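Peroxinectin A (Dictyostelium discoideum, PDB 6ERC) catalyses the oxidation of phenolic donors by hydrogen peroxide, acting as a secreted haem peroxidase that also carries halide and thiocyanate peroxidase activity. Local coordinates at residues A[11-14]-A[15-18]; A[158-161]-A[162-166]; A[459-462]-A[463-466]. All coordinates share one frame; numbering follows the deposited sequence.

The three contacts come in series along one chain of the animal haem peroxidase fold: the loop at 11-18, before strand 24-25, then the short helix 160-166, then the second half of helix 452-467. Their centres lie about 21 Å (contacts 1 and 2), 18 Å (1 and 3) and 27 Å (2 and 3) apart, and no two of them touch. Contact 1 is also tied to Asp469 and Arg470, just past helix 452-467. All three lie near a bound sodium ion without binding it: the side chains of Asn12, Asn158 and Thr465 are about 9, 6 and 8 Å from it, though far apart in sequence.

Contact 1: A[11-14]-A[15-18]; sequences GNNK and QNPK
With CG of Asn13 swung to the far side from its own backbone N (chi1 -168°), the amide reaches over the bend in the chain and brings OD1 to Asn16. Backbone N of Asn16 donates to Asn13 OD1 at 3.0 Å, meeting a lone pair in the carbonyl plane, though the bond is bent to 141° at the hydrogen. ND2 of Asn16 reaches the same oxygen, Asn13 OD1, at 3.3 Å, a weak second bond. The other branch of the amide faces the rest of the protein, where Asn13 ND2 donates to Ala286 O. Lys14 and Gln15 take helical backbone angles at the corners of a type I-like beta turn, whose ends, Asn13 CA and Asn16 CA, lie 5.3 Å apart; the turn forms the head of a hairpin-like loop without strands. Replacing Asn13 by an alanine would probably leave Asn16 N and Ala286 O without their side-chain partner and the turn less firmly fixed. Pro17 follows with its ring against the turn, CD 3.6 Å from Lys14 O, while Pro17 CA sits 3.2 Å from Asn13 O in a CA-H...O contact. At the neck, Gly11 N donates to Pro17 O at 2.9 Å, and a water that accepts the N-H of Asn13 lies close to Pro17 O, too close for its bond there to be certain. Gly11 has a positive phi (81°), at which a CB would press on the preceding carbonyl oxygen. Beside the neck, Asn12 sends its amide away from the loop into the protein, to Arg470 N and Asp469 OD1.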
loop_
_atom_site.group_PDB
_atom_site.type_symbol
_atom_site.label_atom_id
_atom_site.label_comp_id
_atom_site.label_asym_id
_atom_site.label_seq_id
_atom_site.Cartn_x
_atom_site.Cartn_y
_atom_site.Cartn_z
ATOM N N GLY A 11 15.318 17.089 4.093
ATOM C CA GLY A 11 15.033 18.477 4.370
ATOM C C GLY A 11 13.740 18.718 5.116
ATOM O O GLY A 11 13.494 19.851 5.547
ATOM N N ASN A 12 12.906 17.691 5.291
ATOM C CA ASN A 12 11.641 17.872 5.995
ATOM C C ASN A 12 11.874 18.160 7.473
ATOM O O ASN A 12 11.141 18.948 8.082
ATOM C CB ASN A 12 10.771 16.631 5.817
ATOM C CG ASN A 12 9.328 16.872 6.191
ATOM O OD1 ASN A 12 9.001 17.059 7.361
ATOM N ND2 ASN A 12 8.450 16.854 5.196
ATOM N N ASN A 13 12.880 17.525 8.067
ATOM C CA ASN A 13 13.271 17.775 9.448
ATOM C C ASN A 13 14.601 18.516 9.441
ATOM O O ASN A 13 15.605 17.993 8.943
ATOM C CB ASN A 13 13.380 16.472 10.238
ATOM C CG ASN A 13 13.490 16.706 11.728
ATOM O OD1 ASN A 13 14.585 16.888 12.262
ATOM N ND2 ASN A 13 12.349 16.713 12.411
ATOM N N LYS A 14 14.606 19.731 9.993
ATOM C CA LYS A 14 15.803 20.563 9.945
ATOM C C LYS A 14 16.956 19.913 10.699
ATOM O O LYS A 14 18.084 19.847 10.198
ATOM C CB LYS A 14 15.496 21.947 10.517
ATOM C CG LYS A 14 14.497 22.745 9.697
ATOM C CD LYS A 14 14.158 24.065 10.372
ATOM C CE LYS A 14 13.264 24.936 9.495
ATOM N NZ LYS A 14 13.969 25.430 8.273
ATOM N N GLN A 15 16.687 19.413 11.907
ATOM C CA GLN A 15 17.757 18.884 12.745
ATOM C C GLN A 15 18.290 17.561 12.209
ATOM O O GLN A 15 19.470 17.245 12.401
ATOM C CB GLN A 15 17.261 18.710 14.184
ATOM C CG GLN A 15 16.856 20.010 14.880
ATOM C CD GLN A 15 15.520 20.575 14.385
ATOM O OE1 GLN A 15 14.748 19.888 13.709
ATOM N NE2 GLN A 15 15.251 21.837 14.721
ATOM N N ASN A 16 17.445 16.779 11.537
ATOM C CA ASN A 16 17.830 15.484 10.976
ATOM C C ASN A 16 17.408 15.467 9.515
ATOM O O ASN A 16 16.383 14.869 9.157
ATOM C CB ASN A 16 17.198 14.336 11.761
ATOM C CG ASN A 16 17.470 14.439 13.246
ATOM O OD1 ASN A 16 18.599 14.246 13.692
ATOM N ND2 ASN A 16 16.435 14.754 14.019
ATOM N N PRO A 17 18.184 16.112 8.639
ATOM C CA PRO A 17 17.740 16.276 7.242
ATOM C C PRO A 17 17.275 14.989 6.586
ATOM O O PRO A 17 16.227 14.977 5.928
ATOM C CB PRO A 17 18.988 16.850 6.558
ATOM C CG PRO A 17 19.717 17.560 7.641
ATOM C CD PRO A 17 19.491 16.748 8.883
ATOM N N LYS A 18 18.023 13.899 6.747
ATOM C CA LYS A 18 17.676 12.643 6.096
ATOM C C LYS A 18 16.502 11.935 6.758
ATOM O O LYS A 18 16.047 10.913 6.237
ATOM C CB LYS A 18 18.894 11.716 6.072
ATOM C CG LYS A 18 20.027 12.196 5.177
ATOM C CD LYS A 18 21.187 11.205 5.181
ATOM C CE LYS A 18 22.293 11.617 4.217
ATOM N NZ LYS A 18 23.455 10.672 4.254
HETATM O O HOH W 1 14.037 15.332 7.042
#

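Contact 2: A[158-161]-A[162-166]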
loop_
_atom_site.group_PDB
_atom_site.type_symbol
_atom_site.label_atom_id
_atom_site.label_comp_id
_atom_site.label_asym_id
_atom_site.label_seq_id
_atom_site.Cartn_x
_atom_site.Cartn_y
_atom_site.Cartn_z
ATOM N N ASN A 158 10.286 10.280 -7.440
ATOM C CA ASN A 158 11.141 10.339 -6.263
ATOM C C ASN A 158 12.376 11.214 -6.464
ATOM O O ASN A 158 13.324 11.114 -5.679
ATOM C CB ASN A 158 11.564 8.926 -5.856
ATOM C CG ASN A 158 10.389 8.062 -5.434
ATOM O OD1 ASN A 158 9.988 7.150 -6.154
ATOM N ND2 ASN A 158 9.835 8.341 -4.255
ATOM N N SER A 159 12.391 12.073 -7.480
ATOM C CA SER A 159 13.528 12.963 -7.691
ATOM C C SER A 159 13.131 14.049 -8.679
ATOM O O SER A 159 12.049 14.016 -9.271
ATOM C CB SER A 159 14.753 12.201 -8.196
ATOM O OG SER A 159 14.523 11.668 -9.487
ATOM N N GLU A 160 14.033 15.020 -8.848
ATOM C CA GLU A 160 13.803 16.099 -9.802
ATOM C C GLU A 160 13.745 15.568 -11.227
ATOM O O GLU A 160 12.852 15.929 -12.002
ATOM C CB GLU A 160 14.908 17.151 -9.684
ATOM C CG GLU A 160 14.744 18.147 -8.548
ATOM C CD GLU A 160 14.649 19.576 -9.053
ATOM O OE1 GLU A 160 13.750 19.859 -9.871
ATOM O OE2 GLU A 160 15.486 20.410 -8.646
ATOM N N GLU A 161 14.705 14.718 -11.595
ATOM C CA GLU A 161 14.816 14.285 -12.984
ATOM C C GLU A 161 13.589 13.495 -13.417
ATOM O O GLU A 161 13.056 13.712 -14.510
ATOM C CB GLU A 161 16.087 13.458 -13.169
ATOM C CG GLU A 161 16.470 13.231 -14.624
ATOM C CD GLU A 161 17.832 12.574 -14.773
ATOM O OE1 GLU A 161 18.324 11.992 -13.782
ATOM O OE2 GLU A 161 18.411 12.644 -15.880
ATOM N N ILE A 162 13.121 12.575 -12.574
ATOM C CA ILE A 162 11.931 11.808 -12.923
ATOM C C ILE A 162 10.712 12.719 -12.984
ATOM O O ILE A 162 9.854 12.574 -13.864
ATOM C CB ILE A 162 11.728 10.648 -11.930
ATOM C CG1 ILE A 162 10.529 9.794 -12.350
ATOM C CG2 ILE A 162 11.535 11.173 -10.512
ATOM C CD1 ILE A 162 10.406 8.492 -11.587
ATOM N N CYS A 163 10.617 13.678 -12.064
ATOM C CA CYS A 163 9.474 14.583 -12.061
ATOM C C CYS A 163 9.404 15.380 -13.358
ATOM O O CYS A 163 8.370 15.401 -14.034
ATOM C CB CYS A 163 9.548 15.525 -10.861
ATOM S SG CYS A 163 8.126 16.640 -10.753
ATOM N N LYS A 164 10.505 16.039 -13.729
ATOM C CA LYS A 164 10.499 16.906 -14.900
ATOM C C LYS A 164 10.332 16.141 -16.205
ATOM O O LYS A 164 10.147 16.774 -17.250
ATOM C CB LYS A 164 11.781 17.739 -14.939
ATOM C CG LYS A 164 11.790 18.867 -13.913
ATOM C CD LYS A 164 13.047 19.712 -13.988
ATOM C CE LYS A 164 12.986 20.868 -12.996
ATOM N NZ LYS A 164 14.221 21.704 -13.011
ATOM N N ASN A 165 10.395 14.811 -16.180
ATOM C CA ASN A 165 10.058 14.021 -17.357
ATOM C C ASN A 165 8.583 13.655 -17.401
ATOM O O ASN A 165 8.037 13.445 -18.490
ATOM C CB ASN A 165 10.906 12.746 -17.407
ATOM C CG ASN A 165 12.316 13.003 -17.906
ATOM O OD1 ASN A 165 13.286 12.841 -17.169
ATOM N ND2 ASN A 165 12.435 13.403 -19.165
ATOM N N LEU A 166 7.923 13.587 -16.243
ATOM C CA LEU A 166 6.499 13.275 -16.199
ATOM C C LEU A 166 5.616 14.489 -16.456
ATOM O O LEU A 166 4.423 14.318 -16.732
ATOM C CB LEU A 166 6.129 12.670 -14.842
ATOM C CG LEU A 166 6.397 11.177 -14.655
ATOM C CD1 LEU A 166 6.169 10.780 -13.203
ATOM C CD2 LEU A 166 5.516 10.341 -15.577
#
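The carbonyl O of Ile162, which packs back on Ser159, is gripped by two backbone donors: Leu166 N at 3.2 Å and Asn165 N at 3.3 Å both reach Ile162 O from the same face of its plane. Lys164 N donates to Glu160 O at 2.9 Å, almost straight at the hydrogen (172°). Ser159 is the N-cap of this short helix, and Cys163 N closes the first turn on Ser159 O at 3.2 Å. At the cap the CG2 methyl of Ile162 lies 3.2 Å from Ser159 OG and 3.4 Å from Asn158 N. On the exposed side Glu160 and Lys164 run side by side; a bend in the glutamate at chi2 (-120°) carries its carboxylate to the outstretched lysine, but the salt bridge between Glu160 OE1 and Lys164 NZ is long, 3.7 Å. Asn158 leans on Asn153 of helix 153-156, one of the sodium ligands, and on Leu146. Cys163 touches Tyr7 and Tyr156, the last residue of that same helix, while Leu166 pairs by backbone hydrogen bonds with Lys175, just before the small hairpin of strands 177-179 and 182-184.

Contact 3: A[459-462]-A[463-466]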
loop_
_atom_site.group_PDB
_atom_site.type_symbol
_atom_site.label_atom_id
_atom_site.label_comp_id
_atom_site.label_asym_id
_atom_site.label_seq_id
_atom_site.Cartn_x
_atom_site.Cartn_y
_atom_site.Cartn_z
ATOM N N TYR A 459 -2.510 2.977 14.054
ATOM C CA TYR A 459 -2.696 4.237 14.765
ATOM C C TYR A 459 -1.357 4.892 15.066
ATOM O O TYR A 459 -1.201 6.110 14.909
ATOM C CB TYR A 459 -3.473 3.995 16.060
ATOM C CG TYR A 459 -3.757 5.252 16.854
ATOM C CD1 TYR A 459 -2.788 5.813 17.677
ATOM C CD2 TYR A 459 -4.996 5.871 16.787
ATOM C CE1 TYR A 459 -3.042 6.958 18.404
ATOM C CE2 TYR A 459 -5.261 7.018 17.513
ATOM C CZ TYR A 459 -4.281 7.557 18.319
ATOM O OH TYR A 459 -4.539 8.701 19.043
ATOM N N GLU A 460 -0.373 4.097 15.488
ATOM C CA GLU A 460 0.908 4.654 15.905
ATOM C C GLU A 460 1.671 5.235 14.721
ATOM O O GLU A 460 2.359 6.254 14.859
ATOM C CB GLU A 460 1.730 3.576 16.612
ATOM C CG GLU A 460 2.924 4.106 17.395
ATOM C CD GLU A 460 4.152 4.336 16.533
ATOM O OE1 GLU A 460 4.233 3.751 15.432
ATOM O OE2 GLU A 460 5.040 5.104 16.959
ATOM N N GLN A 461 1.559 4.609 13.548
ATOM C CA GLN A 461 2.286 5.091 12.379
ATOM C C GLN A 461 1.733 6.429 11.901
ATOM O O GLN A 461 2.470 7.414 11.779
ATOM C CB GLN A 461 2.219 4.054 11.256
ATOM C CG GLN A 461 2.944 4.478 9.988
ATOM C CD GLN A 461 4.411 4.748 10.227
ATOM O OE1 GLN A 461 5.193 3.829 10.468
ATOM N NE2 GLN A 461 4.795 6.015 10.172
ATOM N N PHE A 462 0.431 6.483 11.618
ATOM C CA PHE A 462 -0.137 7.678 11.008
ATOM C C PHE A 462 -0.129 8.874 11.951
ATOM O O PHE A 462 -0.209 10.015 11.485
ATOM C CB PHE A 462 -1.552 7.389 10.514
ATOM C CG PHE A 462 -1.588 6.584 9.247
ATOM C CD1 PHE A 462 -1.095 7.110 8.065
ATOM C CD2 PHE A 462 -2.108 5.302 9.235
ATOM C CE1 PHE A 462 -1.120 6.375 6.897
ATOM C CE2 PHE A 462 -2.138 4.565 8.069
ATOM C CZ PHE A 462 -1.646 5.102 6.899
ATOM N N PHE A 463 -0.023 8.651 13.260
ATOM C CA PHE A 463 0.219 9.772 14.157
ATOM C C PHE A 463 1.560 10.425 13.851
ATOM O O PHE A 463 1.685 11.655 13.880
ATOM C CB PHE A 463 0.176 9.309 15.610
ATOM C CG PHE A 463 0.373 10.418 16.599
ATOM C CD1 PHE A 463 1.643 10.770 17.021
ATOM C CD2 PHE A 463 -0.712 11.113 17.102
ATOM C CE1 PHE A 463 1.826 11.790 17.931
ATOM C CE2 PHE A 463 -0.536 12.134 18.010
ATOM C CZ PHE A 463 0.737 12.473 18.425
ATOM N N ARG A 464 2.574 9.614 13.544
ATOM C CA ARG A 464 3.910 10.151 13.326
ATOM C C ARG A 464 4.048 10.789 11.947
ATOM O O ARG A 464 4.640 11.867 11.825
ATOM C CB ARG A 464 4.955 9.053 13.523
ATOM C CG ARG A 464 5.155 8.677 14.985
ATOM C CD ARG A 464 6.281 7.674 15.182
ATOM N NE ARG A 464 5.968 6.369 14.607
ATOM C CZ ARG A 464 6.398 5.929 13.428
ATOM N NH1 ARG A 464 6.049 4.719 13.010
ATOM N NH2 ARG A 464 7.178 6.681 12.665
ATOM N N THR A 465 3.511 10.156 10.901
ATOM C CA THR A 465 3.647 10.730 9.564
ATOM C C THR A 465 2.849 12.019 9.388
ATOM O O THR A 465 3.023 12.695 8.370
ATOM C CB THR A 465 3.232 9.722 8.488
ATOM O OG1 THR A 465 2.065 9.009 8.908
ATOM C CG2 THR A 465 4.373 8.746 8.208
ATOM N N ARG A 466 1.986 12.367 10.341
ATOM C CA ARG A 466 1.368 13.685 10.398
ATOM C C ARG A 466 2.128 14.632 11.319
ATOM O O ARG A 466 2.458 15.754 10.922
ATOM C CB ARG A 466 -0.089 13.567 10.865
ATOM C CG ARG A 466 -0.751 14.901 11.169
ATOM C CD ARG A 466 -2.257 14.769 11.339
ATOM N NE ARG A 466 -2.631 14.340 12.684
ATOM C CZ ARG A 466 -3.885 14.159 13.095
ATOM N NH1 ARG A 466 -4.901 14.366 12.265
ATOM N NH2 ARG A 466 -4.128 13.771 14.338
#
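Arg464 lies across Glu460 and Gln461, the residues four and three places before it in helix 452-467, one of the helices of this mainly helical peroxidase fold. A bend at chi3 (-67°) brings its guanidinium back along the helix, where it takes the Glu460 carboxylate side-on in an i to i+4 salt bridge: Arg464 NE donates to Glu460 OE2 at 2.8 Å, and Arg464 NH1 to Glu460 OE1 at 3.2 Å. Both carboxylate oxygens are met on their syn sides, and the two flat groups are turned only 30° from each other. Two bonds, one to each oxygen, should hold the guanidinium against turning. Gln461 approaches differently, its amide plane 76° from the guanidinium; its OE1 accepts a weak, bent bond from Arg464 NH1 at 2.8 Å and also takes the N-H of Ser293. The remaining nitrogen, Arg464 NH2, is held by the carbonyls of Asn289 and Gln291, so the arginine ties the helix to the chain just before helix 294-300. Phe463 meets the preceding turn with its backbone and CB: its N donates to Tyr459 O at 3.3 Å, and Phe463 CB lies 3.6 Å from that same Tyr459 O, while the ring leads away from residues 459-462. On the buried side Phe462 meets the ring of Phe296 edge-to-face and packs on Leu271 of helix 247-275. Gln461 O accepts from Thr465 N at 3.1 Å, nearly in line with its C=O bond. The Thr465 side chain folds back beside the same turn, its CG2 methyl 3.4 Å from Gln461 NE2; Thr465 OG1, hydrogen-bonded to Tyr267 OH, sits 3.3 Å from Phe462 CA.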